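Local atomic coordinates of poly-beta-1,6-N-acetyl-D-glucosamine N-deacetylase (Aggregatibacter actinomycetemcomitans, PDB entry 4U10), a protein that probably removes acetyl groups from poly-beta-1,6-N-acetyl-D-glucosamine by hydrolysis, through the zinc-binding polysaccharide deacetylase domain that makes up this chain. Residues Y9-D14 / Y77-N82; S50-I55 / K202-V207; H150-N155 / A166-N171; R183-F188 / A221-M226. All blocks are in the same frame, centred on the assembly; numbering follows the deposited sequence.

The chain begins with strand 3-13, whose end meets the start of helix 79-91 in interaction 1, closing a loop of 62 residues beside a zinc site. Within that loop lies helix 51-58, which reaches forward to strand 205-207 in interaction 2, so interactions 1 and 2 cross. The long span between helix and strand encloses interaction 3, a short closure between 150-155 and 166-171 on an outlying excursion. Interaction 4 joins helix 177-199 to the end of helix 215-222 and crosses interaction 2, touching it where Phe188 and Met226 pack on Met206. Arg183 of interaction 4 reaches Ala166 O of interaction 3, linking the excursion to helix 177-199.

Interaction 1 of 4, residues Y9-D14 / Y77-N82; sequences YHSVVD and YATMYN. With ZN (zinc ion), chain D.
Ser11 and Thr79 meet through their hydroxyls, with OG of Ser11 2.8 Å from OG1 of Thr79; either may donate. The two oxygens face each other because Thr79 OG1 sits between its own backbone N and carbonyl carbon (chi1 57°) and Ser11 OG lies anti to its backbone N (chi1 -160°); Thr79 CG2 is left beside Val12 O. This is the tight part of the contact. Here Thr79 CB comes within 3.1 Å of Val12 O, and Ser11 CB packs 3.6 Å from CD2 of the Tyr77 ring. The edge of that ring also passes the carbonyl carbon of His10. A water donates to His10 O at 2.8 Å and lies 3.1 Å from Thr79 OG1, giving that hydroxyl a second polar neighbour. Toward Asp14 the contact slackens: Val13 CG1 and Thr79 CG2 meet obliquely at 4.1 Å, and beyond them a water donates to Asp14 OD2 but only weakly, at 3.5 Å, to Asn82 O, both residues being exposed. At the other end His10 turns to the metal, its NE2 2.1 Å from a zinc ion that Asp74 also binds; a zinc-bound water lies near the imidazole plane. Strand 3-13 runs parallel to strand 68-75 in the central sheet, and 77-82 begins two residues after Asp75, a ligand of another zinc with His144 and His149. Uncharged hydroxyls and one water thus tie the backbone next to His10 to the first turn of helix 79-91, close to the zinc sites.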
# COMPACT_ATOMS: atom_id res chain seq x y z
N TYR A 9 -2.11 -5.44 -4.13
CA TYR A 9 -1.29 -6.62 -4.01
C TYR A 9 -0.38 -6.48 -2.80
O TYR A 9 -0.21 -5.39 -2.31
CB TYR A 9 -0.35 -6.79 -5.22
CG TYR A 9 -1.06 -7.20 -6.51
CD1 TYR A 9 -1.27 -8.54 -6.84
CD2 TYR A 9 -1.47 -6.23 -7.43
CE1 TYR A 9 -1.94 -8.87 -8.03
CE2 TYR A 9 -2.10 -6.56 -8.64
CZ TYR A 9 -2.34 -7.84 -8.93
OH TYR A 9 -3.01 -8.13 -10.13
N HIS A 10 0.18 -7.59 -2.31
CA HIS A 10 1.18 -7.56 -1.23
C HIS A 10 2.42 -8.26 -1.75
O HIS A 10 3.06 -7.75 -2.72
CB HIS A 10 0.57 -8.17 0.04
CG HIS A 10 -0.52 -7.32 0.60
ND1 HIS A 10 -1.79 -7.32 0.06
CD2 HIS A 10 -0.51 -6.37 1.54
CE1 HIS A 10 -2.53 -6.42 0.67
NE2 HIS A 10 -1.78 -5.83 1.59
N SER A 11 2.78 -9.39 -1.17
CA SER A 11 3.95 -10.08 -1.67
C SER A 11 3.60 -10.97 -2.85
O SER A 11 2.46 -11.49 -2.94
CB SER A 11 4.64 -10.87 -0.59
OG SER A 11 5.92 -11.11 -0.98
N VAL A 12 4.60 -11.15 -3.71
CA VAL A 12 4.57 -11.96 -4.94
C VAL A 12 5.89 -12.75 -5.00
O VAL A 12 6.97 -12.20 -4.91
CB VAL A 12 4.36 -11.16 -6.23
CG1 VAL A 12 4.26 -12.10 -7.44
CG2 VAL A 12 3.08 -10.33 -6.19
N VAL A 13 5.78 -14.07 -5.07
CA VAL A 13 6.92 -14.96 -5.01
C VAL A 13 6.90 -15.85 -6.28
O VAL A 13 5.83 -16.10 -6.87
CB VAL A 13 6.90 -15.83 -3.72
CG1 VAL A 13 7.09 -14.96 -2.51
CG2 VAL A 13 5.63 -16.63 -3.58
N ASP A 14 8.07 -16.34 -6.68
CA ASP A 14 8.15 -17.27 -7.81
C ASP A 14 7.47 -18.60 -7.49
O ASP A 14 6.81 -19.19 -8.34
CB ASP A 14 9.59 -17.48 -8.24
CG ASP A 14 10.11 -16.31 -9.08
OD1 ASP A 14 9.31 -15.61 -9.76
OD2 ASP A 14 11.32 -16.08 -9.02
N TYR A 77 7.88 -5.38 1.12
CA TYR A 77 8.61 -6.70 0.94
C TYR A 77 9.67 -6.64 -0.13
O TYR A 77 9.42 -6.06 -1.18
CB TYR A 77 7.67 -7.87 0.65
CG TYR A 77 6.61 -8.12 1.69
CD1 TYR A 77 6.92 -8.50 3.00
CD2 TYR A 77 5.27 -7.95 1.36
CE1 TYR A 77 5.89 -8.73 3.93
CE2 TYR A 77 4.31 -8.18 2.26
CZ TYR A 77 4.61 -8.56 3.55
OH TYR A 77 3.52 -8.78 4.40
N ALA A 78 10.84 -7.26 0.13
CA ALA A 78 11.92 -7.37 -0.81
C ALA A 78 11.44 -7.93 -2.18
O ALA A 78 11.98 -7.61 -3.23
CB ALA A 78 13.09 -8.19 -0.24
N THR A 79 10.36 -8.66 -2.19
CA THR A 79 9.78 -9.17 -3.44
C THR A 79 9.37 -8.09 -4.41
O THR A 79 9.27 -8.37 -5.58
CB THR A 79 8.57 -10.09 -3.21
OG1 THR A 79 7.53 -9.43 -2.45
CG2 THR A 79 9.07 -11.39 -2.57
N MSE A 80 9.06 -6.90 -3.90
CA MSE A 80 8.80 -5.73 -4.76
C MSE A 80 9.94 -5.52 -5.70
O MSE A 80 9.76 -5.33 -6.93
CB MSE A 80 8.45 -4.49 -3.94
CG MSE A 80 8.18 -3.29 -4.85
SE MSE A 80 6.43 -3.48 -5.69
CE MSE A 80 6.78 -2.30 -7.22
N TYR A 81 11.14 -5.51 -5.17
CA TYR A 81 12.28 -5.31 -6.04
C TYR A 81 12.71 -6.54 -6.80
O TYR A 81 13.12 -6.41 -7.97
CB TYR A 81 13.45 -4.82 -5.20
CG TYR A 81 14.71 -4.46 -5.98
CD1 TYR A 81 14.85 -3.20 -6.57
CD2 TYR A 81 15.79 -5.32 -6.03
CE1 TYR A 81 16.00 -2.86 -7.25
CE2 TYR A 81 16.96 -4.96 -6.70
CZ TYR A 81 17.05 -3.75 -7.31
OH TYR A 81 18.22 -3.37 -7.95
N ASN A 82 12.66 -7.71 -6.14
CA ASN A 82 13.21 -8.96 -6.68
C ASN A 82 12.32 -9.74 -7.65
O ASN A 82 12.84 -10.54 -8.43
CB ASN A 82 13.56 -9.96 -5.56
CG ASN A 82 14.66 -9.46 -4.67
OD1 ASN A 82 15.53 -8.70 -5.11
ND2 ASN A 82 14.59 -9.81 -3.37
ZN ZN D . -2.24 -3.93 2.48
O HOH W 1 5.68 -6.90 -2.60
O HOH W 2 11.97 -13.51 -10.04
O HOH W 3 -1.54 -3.73 4.34

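Interaction 2 of 4, residues S50-I55 / K202-V207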
# COMPACT_ATOMS: atom_id res chain seq x y z
N SER A 50 -0.31 5.36 -14.45
CA SER A 50 0.44 5.71 -13.27
C SER A 50 -0.37 6.68 -12.43
O SER A 50 -1.33 7.32 -12.92
CB SER A 50 1.73 6.41 -13.70
OG SER A 50 1.44 7.65 -14.36
N TRP A 51 0.01 6.80 -11.16
CA TRP A 51 -0.61 7.75 -10.30
C TRP A 51 -0.47 9.15 -10.89
O TRP A 51 -1.39 9.97 -10.79
CB TRP A 51 -0.08 7.65 -8.86
CG TRP A 51 -0.87 8.47 -7.94
CD1 TRP A 51 -0.42 9.54 -7.30
CD2 TRP A 51 -2.27 8.33 -7.58
NE1 TRP A 51 -1.42 10.10 -6.56
CE2 TRP A 51 -2.57 9.37 -6.70
CE3 TRP A 51 -3.29 7.42 -7.90
CZ2 TRP A 51 -3.83 9.55 -6.14
CZ3 TRP A 51 -4.52 7.62 -7.38
CH2 TRP A 51 -4.79 8.68 -6.50
N GLN A 52 0.69 9.45 -11.44
CA GLN A 52 0.90 10.77 -12.07
C GLN A 52 -0.19 11.11 -13.14
O GLN A 52 -0.67 12.27 -13.22
CB GLN A 52 2.31 10.85 -12.60
CG GLN A 52 2.75 12.24 -12.99
CD GLN A 52 2.62 13.26 -11.89
OE1 GLN A 52 3.32 13.22 -10.89
NE2 GLN A 52 1.82 14.26 -12.13
N GLN A 53 -0.60 10.13 -13.93
CA GLN A 53 -1.68 10.33 -14.92
C GLN A 53 -3.00 10.62 -14.26
O GLN A 53 -3.80 11.42 -14.76
CB GLN A 53 -1.83 9.07 -15.79
CG GLN A 53 -0.69 8.92 -16.78
CD GLN A 53 -0.83 7.66 -17.56
OE1 GLN A 53 -0.30 6.62 -17.17
NE2 GLN A 53 -1.67 7.69 -18.58
N ILE A 54 -3.25 9.96 -13.11
CA ILE A 54 -4.41 10.30 -12.29
C ILE A 54 -4.35 11.77 -11.84
O ILE A 54 -5.33 12.51 -11.94
CB ILE A 54 -4.50 9.42 -11.00
CG1 ILE A 54 -4.55 7.92 -11.32
CG2 ILE A 54 -5.71 9.77 -10.21
CD1 ILE A 54 -5.63 7.51 -12.28
N ILE A 55 -3.19 12.21 -11.34
CA ILE A 55 -3.06 13.57 -10.85
C ILE A 55 -3.14 14.57 -12.00
O ILE A 55 -3.80 15.61 -11.91
CB ILE A 55 -1.73 13.74 -10.05
CG1 ILE A 55 -1.74 12.92 -8.77
CG2 ILE A 55 -1.57 15.19 -9.69
CD1 ILE A 55 -2.84 13.32 -7.77
N LYS A 202 7.88 14.07 -1.31
CA LYS A 202 6.95 13.74 -0.19
C LYS A 202 5.89 12.81 -0.72
O LYS A 202 5.33 13.05 -1.80
CB LYS A 202 6.19 14.97 0.32
CG LYS A 202 6.90 15.89 1.28
CD LYS A 202 5.99 17.11 1.55
CE LYS A 202 6.25 17.71 2.92
NZ LYS A 202 6.09 16.70 4.03
N PRO A 203 5.58 11.72 0.02
CA PRO A 203 4.49 10.96 -0.50
C PRO A 203 3.18 11.76 -0.58
O PRO A 203 2.91 12.59 0.28
CB PRO A 203 4.32 9.82 0.56
CG PRO A 203 4.87 10.41 1.83
CD PRO A 203 5.97 11.32 1.37
N ARG A 204 2.31 11.41 -1.52
CA ARG A 204 1.04 12.11 -1.65
C ARG A 204 -0.15 11.15 -1.61
O ARG A 204 -1.29 11.49 -1.94
CB ARG A 204 1.04 12.95 -2.92
CG ARG A 204 1.49 12.21 -4.12
CD ARG A 204 1.61 13.10 -5.38
NE ARG A 204 2.03 12.25 -6.49
CZ ARG A 204 2.29 12.66 -7.71
NH1 ARG A 204 2.17 13.95 -8.01
NH2 ARG A 204 2.64 11.76 -8.64
N ILE A 205 0.10 9.95 -1.13
CA ILE A 205 -0.91 8.96 -0.90
C ILE A 205 -0.60 8.33 0.45
O ILE A 205 0.52 8.02 0.73
CB ILE A 205 -0.87 7.84 -1.97
CG1 ILE A 205 -1.07 8.35 -3.40
CG2 ILE A 205 -1.87 6.70 -1.74
CD1 ILE A 205 -0.54 7.36 -4.44
N MSE A 206 -1.64 8.13 1.24
CA MSE A 206 -1.58 7.22 2.41
C MSE A 206 -2.28 5.96 2.06
O MSE A 206 -3.48 5.96 1.68
CB MSE A 206 -2.09 7.92 3.66
CG MSE A 206 -2.45 6.96 4.82
SE MSE A 206 -0.77 6.16 5.45
CE MSE A 206 -0.14 7.62 6.49
N VAL A 207 -1.58 4.83 2.23
CA VAL A 207 -2.26 3.56 2.11
C VAL A 207 -2.48 2.96 3.47
O VAL A 207 -1.52 2.72 4.22
CB VAL A 207 -1.47 2.58 1.20
CG1 VAL A 207 -2.26 1.30 1.02
CG2 VAL A 207 -1.12 3.21 -0.16
O HOH W 4 -1.82 12.34 -4.68
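Trp51 CG is anti to its backbone N (chi1 -171°), and Arg204 CG lies between its own N and carbonyl carbon (chi1 49°); beyond CG the arginine chain runs extended as far as NE, which arrives 3.7 Å from CD1 at the edge of the indole. Ile205 CD1 stands over one indole face, almost on the normal of the five-membered ring and 3.5 Å from its centroid, a CH-pi contact; Ile54 CB, from the same helix as the indole, lies over the rim of the opposite face. A water links the two segments, accepting from Trp51 NE1 at 3.0 Å and donating to Arg204 O at 2.9 Å. Helix 51-58 is thereby held against strand 205-207 of the polysaccharide deacetylase (NodB) fold, a distorted beta/alpha barrel in this family, with Val96 of strand 95-99 touching both Trp51 and Ile205. The first turn of the helix is closed by a capping box between Ser50 and Gln53. Nearer the surface, Arg204 NH2 donates to Gln52 OE1 (2.8 Å, 156° at the hydrogen). The acceptor lies in the guanidinium plane, whereas the donor stands well above the plane of the amide carbonyl. NH1 adds a weak bond to the same oxygen at 3.2 Å. Ile55 CG1 sits over the guanidinium centre, and Glu140 forms a salt bridge with NE.

Interaction 3 of 4, residues H150-N155 / A166-N171; sequences HGVRAN and APEYKN
Ala166 CB packs 4.3 Å from Ala154 CB, and Val152 CG2 lies 3.8 Å from Ala166 O, which also accepts a hydrogen bond from Arg183 NH2. At Pro167 the link is indirect: one water donates to Pro167 O and to Ala154 O. Glu168 brings its CA to 3.5 Å from Arg153 O in a CA-H...O contact and lays CG beside Val152 CB at 3.8 Å. Its OE2 accepts from a second water at 2.6 Å, which accepts from Arg153 N, while OE1 forms a long salt bridge to Lys170 NZ. The two segments belong to separate two-stranded antiparallel sheets, 151-153 with 160-162 and 169-170 with 173-174, and their touching parts run 68° apart. One direct backbone bond joins them, Tyr169 N to Arg153 O, 2.9 Å and nearly straight. Tyr169 CG, anti to its backbone N (chi1 -172°), reaches across to Asn155, whose C lies over one ring face. The side chain runs beside Arg153 in the same direction: CD2 stands 3.7 Å above the centre of the guanidinium plane, the planes 62° apart. Arg153 is steadied by NE donating to Asn155 O and NH2 to Pro156 O, and Tyr174 meets the Tyr169 ring edge-to-face.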
# COMPACT_ATOMS: atom_id res chain seq x y z
N HIS A 150 0.77 -2.28 12.92
CA HIS A 150 0.74 -3.28 14.03
C HIS A 150 -0.53 -3.04 14.81
O HIS A 150 -1.24 -2.05 14.54
CB HIS A 150 1.97 -3.19 14.94
CG HIS A 150 2.12 -1.85 15.64
ND1 HIS A 150 1.44 -1.52 16.79
CD2 HIS A 150 2.82 -0.75 15.30
CE1 HIS A 150 1.77 -0.30 17.16
NE2 HIS A 150 2.62 0.18 16.29
N GLY A 151 -0.86 -3.94 15.73
CA GLY A 151 -1.91 -3.72 16.70
C GLY A 151 -1.53 -2.94 17.95
O GLY A 151 -0.35 -2.84 18.32
N VAL A 152 -2.55 -2.39 18.58
CA VAL A 152 -2.46 -1.90 19.97
C VAL A 152 -3.54 -2.60 20.80
O VAL A 152 -4.63 -2.97 20.31
CB VAL A 152 -2.72 -0.41 20.05
CG1 VAL A 152 -1.65 0.36 19.29
CG2 VAL A 152 -4.11 -0.09 19.53
N ARG A 153 -3.26 -2.76 22.09
CA ARG A 153 -4.31 -3.24 22.99
C ARG A 153 -5.40 -2.20 23.01
O ARG A 153 -5.16 -1.01 23.21
CB ARG A 153 -3.71 -3.47 24.36
CG ARG A 153 -4.62 -4.23 25.30
CD ARG A 153 -3.92 -4.51 26.61
NE ARG A 153 -4.85 -4.69 27.72
CZ ARG A 153 -4.52 -4.54 29.01
NH1 ARG A 153 -3.29 -4.19 29.37
NH2 ARG A 153 -5.43 -4.72 29.96
N ALA A 154 -6.62 -2.61 22.73
CA ALA A 154 -7.72 -1.64 22.56
C ALA A 154 -8.76 -1.65 23.71
O ALA A 154 -9.76 -0.89 23.67
CB ALA A 154 -8.43 -1.96 21.27
N ASN A 155 -8.58 -2.57 24.66
CA ASN A 155 -9.42 -2.64 25.85
C ASN A 155 -8.80 -3.37 27.07
O ASN A 155 -7.72 -3.98 26.98
CB ASN A 155 -10.85 -3.11 25.49
CG ASN A 155 -10.99 -4.61 25.30
OD1 ASN A 155 -10.26 -5.42 25.89
ND2 ASN A 155 -12.00 -5.01 24.54
N ALA A 166 -7.75 2.80 16.56
CA ALA A 166 -8.19 2.54 17.94
C ALA A 166 -7.32 3.29 18.94
O ALA A 166 -6.11 3.12 18.88
CB ALA A 166 -8.07 1.04 18.22
N PRO A 167 -7.91 4.15 19.83
CA PRO A 167 -7.14 4.58 20.95
C PRO A 167 -6.62 3.36 21.73
O PRO A 167 -7.33 2.39 21.92
CB PRO A 167 -8.14 5.38 21.79
CG PRO A 167 -9.28 5.72 20.87
CD PRO A 167 -9.35 4.47 20.02
N GLU A 168 -5.37 3.45 22.12
CA GLU A 168 -4.69 2.49 22.90
C GLU A 168 -5.07 2.50 24.39
O GLU A 168 -5.24 3.53 25.00
CB GLU A 168 -3.21 2.77 22.78
CG GLU A 168 -2.38 1.61 23.23
CD GLU A 168 -0.88 1.82 23.03
OE1 GLU A 168 -0.38 2.94 22.72
OE2 GLU A 168 -0.23 0.80 23.11
N TYR A 169 -5.16 1.29 24.92
CA TYR A 169 -5.35 1.03 26.31
C TYR A 169 -4.04 0.50 26.85
O TYR A 169 -3.63 -0.57 26.49
CB TYR A 169 -6.44 -0.02 26.49
CG TYR A 169 -6.79 -0.18 27.93
CD1 TYR A 169 -7.76 0.65 28.53
CD2 TYR A 169 -6.15 -1.10 28.72
CE1 TYR A 169 -8.08 0.55 29.89
CE2 TYR A 169 -6.43 -1.21 30.09
CZ TYR A 169 -7.40 -0.39 30.65
OH TYR A 169 -7.73 -0.54 31.98
N LYS A 170 -3.37 1.30 27.65
CA LYS A 170 -2.09 0.95 28.30
C LYS A 170 -2.04 1.75 29.59
O LYS A 170 -2.73 2.79 29.74
CB LYS A 170 -0.89 1.28 27.41
CG LYS A 170 -0.84 2.73 27.03
CD LYS A 170 0.40 3.08 26.24
CE LYS A 170 0.34 4.55 25.95
NZ LYS A 170 -0.89 5.02 25.27
N ASN A 171 -1.22 1.28 30.52
CA ASN A 171 -1.13 1.86 31.86
C ASN A 171 -2.52 1.92 32.51
O ASN A 171 -2.85 2.88 33.16
CB ASN A 171 -0.53 3.25 31.80
CG ASN A 171 0.83 3.29 31.12
OD1 ASN A 171 1.68 2.38 31.23
ND2 ASN A 171 1.05 4.38 30.43
O HOH W 5 -0.97 -1.68 23.15
O HOH W 6 -9.83 1.40 22.23

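Interaction 4 of 4, residues R183-F188 / A221-M226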
# COMPACT_ATOMS: atom_id res chain seq x y z
N ARG A 183 -0.75 10.78 18.22
CA ARG A 183 -0.04 9.56 17.85
C ARG A 183 -0.10 9.36 16.33
O ARG A 183 0.91 9.11 15.74
CB ARG A 183 -0.59 8.31 18.59
CG ARG A 183 0.08 7.01 18.18
CD ARG A 183 -0.05 5.89 19.23
NE ARG A 183 -1.46 5.60 19.52
CZ ARG A 183 -2.28 4.83 18.79
NH1 ARG A 183 -1.84 4.16 17.70
NH2 ARG A 183 -3.54 4.71 19.14
N LEU A 184 -1.27 9.55 15.70
CA LEU A 184 -1.37 9.48 14.25
C LEU A 184 -0.68 10.62 13.49
O LEU A 184 0.08 10.41 12.51
CB LEU A 184 -2.83 9.43 13.83
CG LEU A 184 -3.78 8.50 14.53
CD1 LEU A 184 -5.10 8.49 13.77
CD2 LEU A 184 -3.26 7.10 14.71
N VAL A 185 -0.90 11.87 13.93
CA VAL A 185 -0.28 12.99 13.28
C VAL A 185 1.24 12.83 13.27
O VAL A 185 1.87 13.02 12.26
CB VAL A 185 -0.65 14.32 13.95
CG1 VAL A 185 0.14 15.45 13.30
CG2 VAL A 185 -2.16 14.56 13.81
N GLN A 186 1.85 12.48 14.38
CA GLN A 186 3.33 12.46 14.40
C GLN A 186 3.89 11.28 13.63
O GLN A 186 4.93 11.42 12.99
CB GLN A 186 3.89 12.51 15.82
CG GLN A 186 3.36 13.71 16.64
CD GLN A 186 3.42 15.06 15.88
OE1 GLN A 186 2.65 15.99 16.16
NE2 GLN A 186 4.25 15.13 14.90
N ASP A 187 3.22 10.12 13.73
CA ASP A 187 3.68 8.94 12.98
C ASP A 187 3.63 9.23 11.48
O ASP A 187 4.59 8.99 10.79
CB ASP A 187 2.85 7.71 13.28
CG ASP A 187 3.37 6.48 12.56
OD1 ASP A 187 2.92 6.32 11.41
OD2 ASP A 187 4.25 5.78 13.12
N PHE A 188 2.49 9.73 10.99
CA PHE A 188 2.36 10.09 9.58
C PHE A 188 3.34 11.13 9.12
O PHE A 188 3.86 11.05 8.01
CB PHE A 188 0.93 10.52 9.22
CG PHE A 188 -0.12 9.49 9.54
CD1 PHE A 188 0.23 8.17 9.80
CD2 PHE A 188 -1.47 9.82 9.50
CE1 PHE A 188 -0.69 7.24 10.09
CE2 PHE A 188 -2.43 8.89 9.79
CZ PHE A 188 -2.05 7.56 10.06
N ALA A 221 -3.43 12.28 8.19
CA ALA A 221 -2.73 12.09 6.94
C ALA A 221 -2.75 13.37 6.12
O ALA A 221 -1.71 13.78 5.55
CB ALA A 221 -3.34 10.95 6.15
N LYS A 222 -3.93 13.96 6.00
CA LYS A 222 -4.11 15.22 5.28
C LYS A 222 -3.14 16.28 5.78
O LYS A 222 -2.56 17.00 4.98
CB LYS A 222 -5.57 15.70 5.40
CG LYS A 222 -5.83 17.20 5.13
CD LYS A 222 -7.34 17.40 5.15
CE LYS A 222 -7.79 18.86 5.20
NZ LYS A 222 -9.29 18.94 5.00
N GLN A 223 -2.95 16.39 7.09
CA GLN A 223 -2.01 17.37 7.58
C GLN A 223 -0.58 17.20 7.07
O GLN A 223 0.19 18.15 7.15
CB GLN A 223 -1.95 17.43 9.07
CG GLN A 223 -3.14 18.06 9.69
CD GLN A 223 -3.00 18.20 11.18
OE1 GLN A 223 -3.87 17.76 11.94
NE2 GLN A 223 -1.92 18.82 11.61
N SER A 224 -0.19 15.99 6.65
CA SER A 224 1.16 15.78 6.12
C SER A 224 1.21 15.63 4.61
O SER A 224 2.22 15.20 4.07
CB SER A 224 1.85 14.61 6.83
OG SER A 224 2.19 15.01 8.14
N GLY A 225 0.14 16.03 3.94
CA GLY A 225 0.12 16.08 2.48
C GLY A 225 -0.48 14.88 1.80
O GLY A 225 -0.26 14.69 0.61
N MSE A 226 -1.22 14.04 2.54
CA MSE A 226 -1.79 12.84 1.95
C MSE A 226 -3.28 12.92 2.09
O MSE A 226 -3.88 12.36 3.08
CB MSE A 226 -1.14 11.66 2.63
CG MSE A 226 0.37 11.77 2.48
SE MSE A 226 1.19 10.25 3.44
CE MSE A 226 1.81 10.93 5.07
O HOH W 7 0.56 14.32 9.98
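Phe188 packs on Ala221: ring atom CD2 lies 4.0 Å from Ala221 CB, and the ring edge abuts the backbone, with CD2 3.4 Å from Ala221 N near the ring plane. One face of the same ring carries the carbonyl oxygen of Leu184, from the preceding helical turn. Met226, a selenomethionine, bends at its last torsion (chi3 -102°), bringing CE to 3.6 Å from Phe188 O and close to Phe188 CB. At the exposed margin the extended Gln223 crosses Val185 obliquely, OE1 lying 4.1 Å from Val185 CG2. Met206 of strand 205-207 touches Phe188, Ala221 and Met226, so the two helices and the strand share this apolar patch.

The polar link runs through water. Ser224 OG donates at 2.6 Å to a water that itself donates to Val185 O at 2.9 Å, joining the turn to the side of helix 177-199.

Backbone bonds shape the second segment. Ala221 O accepts from Met226 N at 3.1 Å and also from Ser224 N, the two donors coming from opposite faces of its carbonyl plane, and Gly225 N bonds to Lys222 O. With Gly225 at positive phi (96°) as the C-prime residue, this is a Schellman motif: it ends helix 215-222 and turns the chain toward strand 228-230.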